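PDB 3CGX: putative nucleotide-diphospho-sugar transferase from Desulfovibrio desulfuricans subsp. desulfuricans, which probably transfers a sugar from a nucleotide-diphosphate donor to an acceptor, as a member of the GT-A clan whose own substrates are not established. Local coordinates for residues K12-G17 and L35-V40; D112-P117 and N190-V195; Q129-A134 and E182-P187; A133-A138 and P171-M176. All blocks are in the same frame, centred on the assembly; numbering follows the deposited sequence. Where two conformers were deposited one is given.

Contact 1 of 4, residues K12-G17 and L35-V40; sequences KYPEPG and LYRHFV
Pro14 sits at the centre of an inverse gamma turn and is held between two side chains of helix 29-47, Tyr36 and Arg37. Its CG lies over one face of the Arg37 guanidinium, 3.5 Å above the plane and toward the rim, while its CB meets Tyr36 CD2 at 3.9 Å. A proline suits this place because its ring already favours the turn and offers compact methylenes to both neighbours. The Arg37 chain starts extended, CG anti to the backbone N (chi1 174°), then bends at chi3 and runs beside Tyr13. There NH2 donates to Tyr13 OH at 3.3 Å, with the hydroxyl oxygen 16° out of the guanidinium plane; ring and guanidinium planes are almost perpendicular. Water 1 completes the clasp, lying in plane at the guanidinium edge, accepting from Arg37 NE at 3.0 Å and donating to Pro14 O. Just before the turn, Lys12 N donates to Tyr36 OH at 3.1 Å, and Lys12 O lies in plane at the edge of that ring, 3.2 Å from Tyr36 CE2. Tyr36 OH is also hydrogen-bonded to Ser111 OG. Trp72 of helix 65-73 packs on Pro14 and makes a cation-pi contact with Arg37. The loop after the first strand, a region that commonly contributes to nucleotide binding in GT-A folds, is thus fastened to helix 29-47; a bound imidazole beside Tyr36 is consistent with a pocket here.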
loop_
_atom_site.group_PDB
_atom_site.type_symbol
_atom_site.label_atom_id
_atom_site.label_comp_id
_atom_site.label_asym_id
_atom_site.label_seq_id
_atom_site.Cartn_x
_atom_site.Cartn_y
_atom_site.Cartn_z
ATOM N N LYS A 12 -8.659 -2.238 -1.642
ATOM C CA LYS A 12 -9.867 -3.015 -1.956
ATOM C C LYS A 12 -11.028 -2.564 -1.035
ATOM O O LYS A 12 -10.817 -2.215 0.136
ATOM C CB LYS A 12 -9.619 -4.508 -1.788
ATOM C CG LYS A 12 -10.758 -5.399 -2.209
ATOM C CD LYS A 12 -10.382 -6.855 -2.302
ATOM C CE LYS A 12 -11.607 -7.717 -2.703
ATOM N NZ LYS A 12 -11.195 -9.124 -2.705
ATOM N N TYR A 13 -12.248 -2.556 -1.581
ATOM C CA TYR A 13 -13.409 -2.180 -0.769
ATOM C C TYR A 13 -13.470 -3.192 0.392
ATOM O O TYR A 13 -13.405 -4.392 0.171
ATOM C CB TYR A 13 -14.736 -2.121 -1.540
ATOM C CG TYR A 13 -15.741 -1.430 -0.682
ATOM C CD1 TYR A 13 -15.816 -0.038 -0.666
ATOM C CD2 TYR A 13 -16.568 -2.159 0.190
ATOM C CE1 TYR A 13 -16.702 0.641 0.199
ATOM C CE2 TYR A 13 -17.456 -1.497 1.059
ATOM C CZ TYR A 13 -17.494 -0.091 1.067
ATOM O OH TYR A 13 -18.335 0.601 1.917
ATOM N N PRO A 14 -13.546 -2.699 1.651
ATOM C CA PRO A 14 -13.473 -3.553 2.865
ATOM C C PRO A 14 -14.765 -4.302 3.212
ATOM O O PRO A 14 -15.362 -4.091 4.280
ATOM C CB PRO A 14 -13.087 -2.569 3.947
ATOM C CG PRO A 14 -13.787 -1.278 3.485
ATOM C CD PRO A 14 -13.660 -1.269 1.997
ATOM N N GLU A 15 -15.171 -5.176 2.305
ATOM C CA GLU A 15 -16.364 -6.001 2.509
ATOM C C GLU A 15 -16.033 -7.261 3.293
ATOM O O GLU A 15 -15.090 -7.973 2.917
ATOM C CB GLU A 15 -16.923 -6.438 1.173
ATOM C CG GLU A 15 -18.230 -7.133 1.308
ATOM C CD GLU A 15 -18.784 -7.547 -0.045
ATOM O OE1 GLU A 15 -18.307 -7.029 -1.087
ATOM O OE2 GLU A 15 -19.683 -8.408 -0.051
ATOM N N PRO A 16 -16.802 -7.559 4.364
ATOM C CA PRO A 16 -16.496 -8.791 5.112
ATOM C C PRO A 16 -16.463 -10.020 4.218
ATOM O O PRO A 16 -17.322 -10.217 3.325
ATOM C CB PRO A 16 -17.604 -8.841 6.195
ATOM C CG PRO A 16 -17.972 -7.429 6.364
ATOM C CD PRO A 16 -17.885 -6.804 5.010
ATOM N N GLY A 17 -15.423 -10.812 4.417
ATOM C CA GLY A 17 -15.209 -12.025 3.655
ATOM C C GLY A 17 -14.431 -11.817 2.371
ATOM O O GLY A 17 -14.007 -12.764 1.745
ATOM N N LEU A 35 -11.044 -3.593 10.669
ATOM C CA LEU A 35 -9.632 -3.220 10.882
ATOM C C LEU A 35 -9.014 -2.684 9.596
ATOM O O LEU A 35 -8.370 -1.619 9.592
ATOM C CB LEU A 35 -8.808 -4.367 11.452
ATOM C CG LEU A 35 -9.030 -4.678 12.913
ATOM C CD1 LEU A 35 -8.612 -6.128 13.228
ATOM C CD2 LEU A 35 -8.257 -3.597 13.817
ATOM N N TYR A 36 -9.226 -3.413 8.505
ATOM C CA TYR A 36 -8.659 -3.020 7.205
ATOM C C TYR A 36 -9.271 -1.681 6.756
ATOM O O TYR A 36 -8.574 -0.789 6.261
ATOM C CB TYR A 36 -8.804 -4.154 6.149
ATOM C CG TYR A 36 -8.353 -3.669 4.777
ATOM C CD1 TYR A 36 -7.016 -3.389 4.520
ATOM C CD2 TYR A 36 -9.283 -3.460 3.747
ATOM C CE1 TYR A 36 -6.607 -2.875 3.269
ATOM C CE2 TYR A 36 -8.882 -2.980 2.503
ATOM C CZ TYR A 36 -7.554 -2.668 2.270
ATOM O OH TYR A 36 -7.116 -2.171 1.068
ATOM N N ARG A 37 -10.567 -1.515 7.000
ATOM C CA ARG A 37 -11.252 -0.245 6.682
ATOM C C ARG A 37 -10.513 0.904 7.337
ATOM O O ARG A 37 -10.204 1.937 6.698
ATOM C CB ARG A 37 -12.704 -0.325 7.108
ATOM C CG ARG A 37 -13.484 0.956 6.971
ATOM C CD ARG A 37 -14.894 0.803 7.561
ATOM N NE ARG A 37 -15.712 0.044 6.647
ATOM C CZ ARG A 37 -16.442 0.600 5.675
ATOM N NH1 ARG A 37 -16.474 1.915 5.551
ATOM N NH2 ARG A 37 -17.168 -0.158 4.858
ATOM N N HIS A 38 -10.177 0.706 8.609
ATOM C CA HIS A 38 -9.439 1.725 9.359
ATOM C C HIS A 38 -7.977 1.890 8.928
ATOM O O HIS A 38 -7.441 3.024 9.038
ATOM C CB HIS A 38 -9.578 1.481 10.863
ATOM C CG HIS A 38 -10.921 1.905 11.361
ATOM N ND1 HIS A 38 -11.187 3.211 11.717
ATOM C CD2 HIS A 38 -12.105 1.249 11.399
ATOM C CE1 HIS A 38 -12.465 3.317 12.041
ATOM N NE2 HIS A 38 -13.046 2.145 11.851
ATOM N N PHE A 39 -7.352 0.819 8.451
ATOM C CA PHE A 39 -5.974 0.916 7.934
ATOM C C PHE A 39 -6.018 1.957 6.820
ATOM O O PHE A 39 -5.188 2.877 6.748
ATOM C CB PHE A 39 -5.473 -0.362 7.289
ATOM C CG PHE A 39 -5.137 -1.499 8.248
ATOM C CD1 PHE A 39 -5.476 -1.465 9.590
ATOM C CD2 PHE A 39 -4.589 -2.666 7.746
ATOM C CE1 PHE A 39 -5.206 -2.549 10.409
ATOM C CE2 PHE A 39 -4.319 -3.769 8.582
ATOM C CZ PHE A 39 -4.666 -3.688 9.913
ATOM N N VAL A 40 -7.011 1.793 5.944
ATOM C CA VAL A 40 -7.111 2.625 4.744
ATOM C C VAL A 40 -7.403 4.090 5.090
ATOM O O VAL A 40 -6.743 5.040 4.618
ATOM C CB VAL A 40 -8.128 2.043 3.689
ATOM C CG1 VAL A 40 -8.376 3.050 2.581
ATOM C CG2 VAL A 40 -7.620 0.687 3.090
HETATM O O HOH W 1 -15.790 -2.984 6.827
#

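Contact 2 of 4, residues D112-P117 and N190-V195; sequences DIPDYP and NDVDTV
Asp112 O receives the one direct hydrogen bond between 112-117 and 190-195, from Val192 N at 2.8 Å, with the donor in the carbonyl plane and an N-H...O angle of 161°. Asp191 CA lies 3.4 Å from Asp112 O, a weaker CA-H...O contact. Around this grip, Asp191 OD1 approaches Asp112 CB at 3.6 Å and Ile113 CG2 at 3.7 Å; the chi1 of -68°, which sets CG anti to the carbonyl carbon, helps bring the carboxylate there. Pro114 CD meets Val192 CG2 at 4.2 Å, the two side chains crossing at about a right angle. Two waters bridge the loops: water 2 accepts from Asp112 N and donates to Asp191 OD1 at 2.7 Å, while water 3 donates to both Asp115 OD1 and Asn190 O. Asp112 OD2 and Asp191 OD1 stand 4.4 Å apart, a proximity of like charges probably eased by Lys20, whose NZ forms a salt bridge with Asp112 OD1 and a hydrogen bond with Val192 O. Farther out, Phe39 of helix 29-47 covers Pro114 and Val192, and Asp197 holds Asn190 ND2. A type I turn from Ile113 to Tyr116 follows, before helix 118-127, and proline suits its second position. An aspartate in the loop after a central strand recalls the DXD motif of many GT-A enzymes, though no metal or nucleotide is bound here; the imidazole beside Asp112 is consistent with a pocket.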
loop_
_atom_site.group_PDB
_atom_site.type_symbol
_atom_site.label_atom_id
_atom_site.label_comp_id
_atom_site.label_asym_id
_atom_site.label_seq_id
_atom_site.Cartn_x
_atom_site.Cartn_y
_atom_site.Cartn_z
ATOM N N ASP A 112 -1.659 -2.175 3.371
ATOM C CA ASP A 112 -1.519 -3.164 4.472
ATOM C C ASP A 112 -0.467 -2.765 5.503
ATOM O O ASP A 112 -0.073 -3.591 6.313
ATOM C CB ASP A 112 -1.105 -4.547 3.886
ATOM C CG ASP A 112 -2.153 -5.108 2.966
ATOM O OD1 ASP A 112 -3.328 -5.260 3.393
ATOM O OD2 ASP A 112 -1.833 -5.290 1.782
ATOM N N ILE A 113 -0.072 -1.485 5.478
ATOM C CA ILE A 113 0.972 -0.940 6.334
ATOM C C ILE A 113 0.520 0.324 7.042
ATOM O O ILE A 113 1.129 1.424 6.854
ATOM C CB ILE A 113 2.313 -0.700 5.502
ATOM C CG1 ILE A 113 2.068 0.097 4.218
ATOM C CG2 ILE A 113 3.044 -2.044 5.202
ATOM C CD1 ILE A 113 3.330 0.627 3.608
ATOM N N PRO A 114 -0.493 0.180 7.922
ATOM C CA PRO A 114 -1.191 1.347 8.445
ATOM C C PRO A 114 -0.352 2.280 9.270
ATOM O O PRO A 114 -0.677 3.437 9.398
ATOM C CB PRO A 114 -2.307 0.727 9.271
ATOM C CG PRO A 114 -1.794 -0.601 9.667
ATOM C CD PRO A 114 -1.053 -1.073 8.492
ATOM N N ASP A 115 0.725 1.781 9.842
ATOM C CA ASP A 115 1.581 2.620 10.685
ATOM C C ASP A 115 2.759 3.244 9.929
ATOM O O ASP A 115 3.707 3.744 10.543
ATOM C CB ASP A 115 2.152 1.861 11.899
ATOM C CG ASP A 115 3.040 0.665 11.521
ATOM O OD1 ASP A 115 2.941 0.068 10.417
ATOM O OD2 ASP A 115 3.858 0.273 12.389
ATOM N N TYR A 116 2.753 3.140 8.609
ATOM C CA TYR A 116 3.885 3.618 7.865
ATOM C C TYR A 116 3.956 5.135 7.972
ATOM O O TYR A 116 2.983 5.807 7.681
ATOM C CB TYR A 116 3.780 3.259 6.396
ATOM C CG TYR A 116 5.097 3.399 5.649
ATOM C CD1 TYR A 116 6.108 2.449 5.805
ATOM C CD2 TYR A 116 5.319 4.432 4.772
ATOM C CE1 TYR A 116 7.308 2.545 5.113
ATOM C CE2 TYR A 116 6.511 4.522 4.068
ATOM C CZ TYR A 116 7.494 3.587 4.251
ATOM O OH TYR A 116 8.690 3.664 3.540
ATOM N N PRO A 117 5.117 5.680 8.346
ATOM C CA PRO A 117 5.126 7.146 8.436
ATOM C C PRO A 117 5.082 7.862 7.080
ATOM O O PRO A 117 5.888 7.609 6.195
ATOM C CB PRO A 117 6.401 7.443 9.229
ATOM C CG PRO A 117 7.173 6.180 9.314
ATOM C CD PRO A 117 6.447 5.106 8.552
ATOM N N ASN A 190 6.679 -4.325 7.691
ATOM C CA ASN A 190 5.721 -5.481 7.741
ATOM C C ASN A 190 4.309 -5.137 7.326
ATOM O O ASN A 190 3.682 -4.235 7.867
ATOM C CB ASN A 190 5.653 -6.131 9.135
ATOM C CG ASN A 190 5.068 -7.601 9.118
ATOM O OD1 ASN A 190 5.371 -8.435 8.227
ATOM N ND2 ASN A 190 4.278 -7.919 10.141
ATOM N N ASP A 191 3.825 -5.894 6.352
ATOM C CA ASP A 191 2.424 -5.892 5.944
ATOM C C ASP A 191 1.674 -6.601 7.062
ATOM O O ASP A 191 2.165 -7.597 7.610
ATOM C CB ASP A 191 2.170 -6.661 4.625
ATOM C CG ASP A 191 2.783 -5.966 3.357
ATOM O OD1 ASP A 191 2.353 -4.863 2.964
ATOM O OD2 ASP A 191 3.669 -6.562 2.716
ATOM N N VAL A 192 0.479 -6.123 7.381
ATOM C CA VAL A 192 -0.316 -6.741 8.421
ATOM C C VAL A 192 -1.354 -7.663 7.761
ATOM O O VAL A 192 -2.343 -7.205 7.190
ATOM C CB VAL A 192 -0.950 -5.689 9.386
ATOM C CG1 VAL A 192 -1.801 -6.408 10.464
ATOM C CG2 VAL A 192 0.138 -4.791 10.030
ATOM N N ASP A 193 -1.059 -8.955 7.811
ATOM C CA ASP A 193 -1.854 -10.030 7.175
ATOM C C ASP A 193 -2.523 -10.951 8.213
ATOM O O ASP A 193 -3.676 -11.269 8.096
ATOM C CB ASP A 193 -0.939 -10.868 6.273
ATOM C CG ASP A 193 -1.667 -12.065 5.567
ATOM O OD1 ASP A 193 -2.828 -11.876 5.107
ATOM O OD2 ASP A 193 -1.037 -13.181 5.433
ATOM N N THR A 194 -1.759 -11.391 9.197
ATOM C CA THR A 194 -2.213 -12.409 10.144
ATOM C C THR A 194 -2.441 -11.816 11.524
ATOM O O THR A 194 -2.054 -10.688 11.790
ATOM C CB THR A 194 -1.188 -13.544 10.300
ATOM O OG1 THR A 194 -0.049 -13.046 11.025
ATOM C CG2 THR A 194 -0.740 -14.171 8.916
ATOM N N VAL A 195 -3.044 -12.604 12.416
ATOM C CA VAL A 195 -3.274 -12.128 13.774
ATOM C C VAL A 195 -1.918 -11.872 14.465
ATOM O O VAL A 195 -1.792 -10.998 15.335
ATOM C CB VAL A 195 -4.172 -13.092 14.599
ATOM C CG1 VAL A 195 -3.445 -14.454 14.950
ATOM C CG2 VAL A 195 -4.672 -12.342 15.882
HETATM O O HOH W 2 0.990 -2.845 1.849
HETATM O O HOH W 3 2.574 -2.545 9.732
#

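Contact 3 of 4, residues Q129-A134 and E182-P187; sequences QHYDAA and EVLQLP
The Tyr131 ring carries Leu184 CB over the centre of one face, a CH-pi contact of 3.9 Å to the centroid and 11° off the ring normal. Leu184 CD1 reaches farther along the ring to Tyr131 CZ, at 3.9 Å. Glu182 O lies in plane at the edge of the ring, and Glu182 CG approaches Tyr131 CD2 obliquely at 3.7 Å. A chi1 of -74° sets Tyr131 CG beside its backbone N, from where the ring lies against Leu184 CB. A broad aromatic ring and a branched aliphatic chain suit this partly exposed end of the sheet, since each shields the other. Next to the ring, Asp132 and Glu182 clasp each other: Glu182 N donates to the anti lone pair of Asp132 OD2 at 2.9 Å, almost straight. Glu182 O takes Asp132 N at 2.8 Å, bent (134° at the hydrogen) but in the carbonyl plane, and Ala133 N at 3.2 Å, tilted out of it. The parallel pairing then runs on, with Leu184 N bonded to Ala133 O at 2.8 Å. The alanines place small methyls on the two faces, Ala133 beside Val183 and Ala134 beside Leu184. Asp132 OD1 is hydrogen-bonded to Ser152 OG, so both carboxylate oxygens have partners. Strand 183-185 thereby joins 133-137 as an outermost strand of the mixed sheet. Chemically, one carbonyl serves two amides while a carboxylate returns a bond, so reciprocal polar bonds and apolar cover together fix the start of the pairing.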
loop_
_atom_site.group_PDB
_atom_site.type_symbol
_atom_site.label_atom_id
_atom_site.label_comp_id
_atom_site.label_asym_id
_atom_site.label_seq_id
_atom_site.Cartn_x
_atom_site.Cartn_y
_atom_site.Cartn_z
ATOM N N GLN A 129 14.004 12.502 -7.213
ATOM C CA GLN A 129 14.563 13.526 -8.061
ATOM C C GLN A 129 15.962 13.121 -8.453
ATOM O O GLN A 129 16.483 13.596 -9.461
ATOM C CB GLN A 129 14.603 14.895 -7.364
ATOM C CG GLN A 129 13.192 15.388 -7.088
ATOM C CD GLN A 129 13.188 16.606 -6.225
ATOM O OE1 GLN A 129 12.769 17.660 -6.675
ATOM N NE2 GLN A 129 13.673 16.482 -4.985
ATOM N N HIS A 130 16.559 12.199 -7.700
ATOM C CA HIS A 130 17.972 11.896 -7.859
ATOM C C HIS A 130 18.280 10.441 -8.144
ATOM O O HIS A 130 19.439 10.068 -8.334
ATOM C CB HIS A 130 18.714 12.273 -6.594
ATOM C CG HIS A 130 18.304 13.596 -6.030
ATOM N ND1 HIS A 130 18.562 14.780 -6.679
ATOM C CD2 HIS A 130 17.653 13.924 -4.888
ATOM C CE1 HIS A 130 18.084 15.785 -5.970
ATOM N NE2 HIS A 130 17.540 15.299 -4.873
ATOM N N TYR A 131 17.247 9.632 -8.126
ATOM C CA TYR A 131 17.357 8.211 -8.351
ATOM C C TYR A 131 16.400 7.849 -9.457
ATOM O O TYR A 131 15.419 8.553 -9.676
ATOM C CB TYR A 131 16.966 7.478 -7.101
ATOM C CG TYR A 131 17.944 7.501 -5.982
ATOM C CD1 TYR A 131 17.925 8.504 -4.997
ATOM C CD2 TYR A 131 18.833 6.459 -5.832
ATOM C CE1 TYR A 131 18.835 8.488 -3.975
ATOM C CE2 TYR A 131 19.720 6.430 -4.819
ATOM C CZ TYR A 131 19.715 7.432 -3.879
ATOM O OH TYR A 131 20.615 7.348 -2.853
ATOM N N ASP A 132 16.659 6.748 -10.151
ATOM C CA ASP A 132 15.755 6.307 -11.218
ATOM C C ASP A 132 14.499 5.607 -10.664
ATOM O O ASP A 132 13.393 5.711 -11.223
ATOM C CB ASP A 132 16.481 5.342 -12.151
ATOM C CG ASP A 132 17.686 5.953 -12.786
ATOM O OD1 ASP A 132 17.545 7.047 -13.358
ATOM O OD2 ASP A 132 18.755 5.340 -12.714
ATOM N N ALA A 133 14.683 4.919 -9.549
ATOM C CA ALA A 133 13.628 4.108 -8.940
ATOM C C ALA A 133 13.781 4.017 -7.440
ATOM O O ALA A 133 14.834 4.307 -6.876
ATOM C CB ALA A 133 13.617 2.700 -9.553
ATOM N N ALA A 134 12.669 3.674 -6.805
ATOM C CA ALA A 134 12.584 3.450 -5.383
ATOM C C ALA A 134 11.764 2.173 -5.104
ATOM O O ALA A 134 10.840 1.808 -5.844
ATOM C CB ALA A 134 11.950 4.662 -4.695
ATOM N N GLU A 182 19.525 3.170 -11.023
ATOM C CA GLU A 182 19.975 3.542 -9.691
ATOM C C GLU A 182 18.737 3.596 -8.803
ATOM O O GLU A 182 17.821 4.434 -8.984
ATOM C CB GLU A 182 20.658 4.909 -9.720
ATOM C CG GLU A 182 21.295 5.303 -8.412
ATOM C CD GLU A 182 22.209 6.532 -8.532
ATOM O OE1 GLU A 182 22.101 7.283 -9.529
ATOM O OE2 GLU A 182 23.012 6.754 -7.601
ATOM N N VAL A 183 18.745 2.700 -7.839
ATOM C CA VAL A 183 17.607 2.401 -7.014
ATOM C C VAL A 183 17.797 2.800 -5.560
ATOM O O VAL A 183 18.777 2.396 -4.891
ATOM C CB VAL A 183 17.349 0.887 -7.041
ATOM C CG1 VAL A 183 16.164 0.513 -6.110
ATOM C CG2 VAL A 183 17.131 0.418 -8.458
ATOM N N LEU A 184 16.812 3.539 -5.060
ATOM C CA LEU A 184 16.722 3.868 -3.638
ATOM C C LEU A 184 15.945 2.799 -2.899
ATOM O O LEU A 184 14.785 2.483 -3.213
ATOM C CB LEU A 184 16.058 5.214 -3.439
ATOM C CG LEU A 184 15.842 5.665 -1.998
ATOM C CD1 LEU A 184 17.088 6.148 -1.315
ATOM C CD2 LEU A 184 14.756 6.742 -2.068
ATOM N N GLN A 185 16.569 2.263 -1.872
ATOM C CA GLN A 185 15.922 1.256 -1.059
ATOM C C GLN A 185 15.399 1.890 0.206
ATOM O O GLN A 185 16.136 2.505 0.949
ATOM C CB GLN A 185 16.904 0.125 -0.771
ATOM C CG GLN A 185 16.313 -0.952 0.031
ATOM C CD GLN A 185 17.271 -2.124 0.222
ATOM O OE1 GLN A 185 17.976 -2.521 -0.706
ATOM N NE2 GLN A 185 17.275 -2.691 1.418
ATOM N N LEU A 186 14.098 1.753 0.436
ATOM C CA LEU A 186 13.445 2.319 1.622
ATOM C C LEU A 186 13.532 1.275 2.704
ATOM O O LEU A 186 13.904 0.134 2.415
ATOM C CB LEU A 186 11.977 2.643 1.369
ATOM C CG LEU A 186 11.704 3.720 0.321
ATOM C CD1 LEU A 186 10.250 3.671 -0.059
ATOM C CD2 LEU A 186 12.099 5.084 0.855
ATOM N N PRO A 187 13.197 1.641 3.956
ATOM C CA PRO A 187 13.297 0.682 5.049
ATOM C C PRO A 187 12.410 -0.538 4.886
ATOM O O PRO A 187 11.336 -0.467 4.306
ATOM C CB PRO A 187 12.817 1.511 6.262
ATOM C CG PRO A 187 13.082 2.908 5.893
ATOM C CD PRO A 187 12.752 2.960 4.454
#

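Contact 4 of 4, residues A133-A138 and P171-M176; sequences AAIGPA and PTVEKM
Ala133 opens the run along strand 133-137 by turning its methyl toward helix 169-178, where CB meets the selenium of Met176, a selenomethionine, at 4.1 Å. A small residue fits here, since a methyl is enough to meet the long Met176 chain. Ala134 points to the other side of the sheet, and Ile135 comes next as the residue with the most contacts across the interface. With chi1 -162° its CG1 is anti to the backbone N, and from there CD1 extends to Met176 CE at 3.7 Å and to Thr172 CG2 at 3.8 Å. The other branch, CG2, meets Met176 CE at 4.0 Å and Val173 CG1 at 4.2 Å, the isoleucine and valine side chains crossing at about a right angle. One beta-branched residue thus touches three residues of the helix, Thr172, Val173 and Met176. The Met176 chain bends at chi3 (-69°), bringing CE against the isoleucine. Thr172 meets Ile135 through its methyl, while OG1 bonds to Val168 O, just before the helix; the contacts between the two segments are apolar, without a hydrogen bond. Val183 of the neighbouring strand 183-185 touches both Ile135 and Met176, and Tyr143 of strand 143-149 touches Ile135 and Thr172, extending the apolar layer to either side of the strand. The helix runs nearly antiparallel to the strand, at 165°, with axes 10.7 Å apart: it forms part of the helical layer on one face of the mixed sheet, as in Rossmann-like alpha/beta folds.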
loop_
_atom_site.group_PDB
_atom_site.type_symbol
_atom_site.label_atom_id
_atom_site.label_comp_id
_atom_site.label_asym_id
_atom_site.label_seq_id
_atom_site.Cartn_x
_atom_site.Cartn_y
_atom_site.Cartn_z
ATOM N N ALA A 133 14.683 4.919 -9.549
ATOM C CA ALA A 133 13.628 4.108 -8.940
ATOM C C ALA A 133 13.781 4.017 -7.440
ATOM O O ALA A 133 14.834 4.307 -6.876
ATOM C CB ALA A 133 13.617 2.700 -9.553
ATOM N N ALA A 134 12.669 3.674 -6.805
ATOM C CA ALA A 134 12.584 3.450 -5.383
ATOM C C ALA A 134 11.764 2.173 -5.104
ATOM O O ALA A 134 10.840 1.808 -5.844
ATOM C CB ALA A 134 11.950 4.662 -4.695
ATOM N N ILE A 135 12.122 1.483 -4.040
ATOM C CA ILE A 135 11.435 0.231 -3.674
ATOM C C ILE A 135 11.498 0.023 -2.171
ATOM O O ILE A 135 12.516 0.306 -1.552
ATOM C CB ILE A 135 12.042 -0.978 -4.443
ATOM C CG1 ILE A 135 11.054 -2.174 -4.403
ATOM C CG2 ILE A 135 13.508 -1.311 -3.913
ATOM C CD1 ILE A 135 11.321 -3.254 -5.486
ATOM N N GLY A 136 10.381 -0.405 -1.575
ATOM C CA GLY A 136 10.358 -0.684 -0.166
ATOM C C GLY A 136 10.108 -2.164 0.043
ATOM O O GLY A 136 9.052 -2.691 -0.356
ATOM N N PRO A 137 11.092 -2.843 0.634
ATOM C CA PRO A 137 10.998 -4.287 0.909
ATOM C C PRO A 137 10.041 -4.580 2.037
ATOM O O PRO A 137 10.067 -3.915 3.069
ATOM C CB PRO A 137 12.421 -4.667 1.319
ATOM C CG PRO A 137 13.296 -3.462 0.943
ATOM C CD PRO A 137 12.396 -2.296 1.025
ATOM N N ALA A 138 9.198 -5.587 1.823
ATOM C CA ALA A 138 8.292 -6.086 2.858
ATOM C C ALA A 138 8.923 -7.333 3.494
ATOM O O ALA A 138 9.701 -8.033 2.851
ATOM C CB ALA A 138 6.909 -6.417 2.258
ATOM N N PRO A 171 13.829 -10.755 -7.557
ATOM C CA PRO A 171 13.733 -10.756 -9.022
ATOM C C PRO A 171 13.484 -9.342 -9.535
ATOM O O PRO A 171 13.958 -8.969 -10.594
ATOM C CB PRO A 171 12.505 -11.629 -9.312
ATOM C CG PRO A 171 12.151 -12.296 -8.054
ATOM C CD PRO A 171 12.880 -11.674 -6.913
ATOM N N THR A 172 12.737 -8.547 -8.761
ATOM C CA THR A 172 12.420 -7.179 -9.185
ATOM C C THR A 172 13.673 -6.315 -9.159
ATOM O O THR A 172 13.987 -5.627 -10.142
ATOM C CB THR A 172 11.281 -6.571 -8.351
ATOM O OG1 THR A 172 10.075 -7.332 -8.541
ATOM C CG2 THR A 172 11.024 -5.114 -8.746
ATOM N N VAL A 173 14.404 -6.374 -8.054
ATOM C CA VAL A 173 15.602 -5.548 -7.900
ATOM C C VAL A 173 16.623 -6.021 -8.930
ATOM O O VAL A 173 17.407 -5.240 -9.439
ATOM C CB VAL A 173 16.169 -5.561 -6.461
ATOM C CG1 VAL A 173 15.270 -4.737 -5.518
ATOM C CG2 VAL A 173 16.327 -6.961 -5.941
ATOM N N GLU A 174 16.528 -7.297 -9.281
ATOM C CA GLU A 174 17.420 -7.891 -10.290
ATOM C C GLU A 174 17.098 -7.285 -11.674
ATOM O O GLU A 174 18.000 -6.823 -12.369
ATOM C CB GLU A 174 17.316 -9.420 -10.290
ATOM N N LYS A 175 15.816 -7.251 -12.044
ATOM C CA LYS A 175 15.380 -6.629 -13.306
ATOM C C LYS A 175 15.776 -5.160 -13.336
ATOM O O LYS A 175 16.156 -4.638 -14.380
ATOM C CB LYS A 175 13.869 -6.782 -13.520
ATOM C CG LYS A 175 13.451 -8.172 -14.013
ATOM C CD LYS A 175 11.966 -8.480 -13.840
ATOM C CE LYS A 175 11.588 -9.728 -14.675
ATOM N NZ LYS A 175 10.300 -10.332 -14.201
HETATM N N MSE A 176 15.718 -4.483 -12.182
HETATM C CA MSE A 176 16.131 -3.061 -12.138
HETATM C C MSE A 176 17.625 -2.903 -12.373
HETATM O O MSE A 176 18.055 -1.970 -13.047
HETATM C CB MSE A 176 15.738 -2.404 -10.824
HETATM C CG MSE A 176 14.233 -2.344 -10.678
HETATM SE SE MSE A 176 13.660 -1.407 -9.045
HETATM C CE MSE A 176 14.201 -2.580 -7.630
#

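The four contacts fall at two ends of the fold. Contact 1 comes first in sequence and lies next to contact 2, their centres 13 Å apart, with helix 29-47 linking them. Contacts 3 and 4 stand on the far side of the chain's centre, 30 and 27 Å from contact 1, centre to centre. They share Ala133 and Ala134 of strand 133-137, which meets strand 183-185 in contact 3 and helix 169-178 in contact 4, and both fall within the part of the chain between the segments of contact 2. Contact 2 touches both, through Tyr116 and Asp191, joining the probable substrate-binding end to the sheet's outer edge.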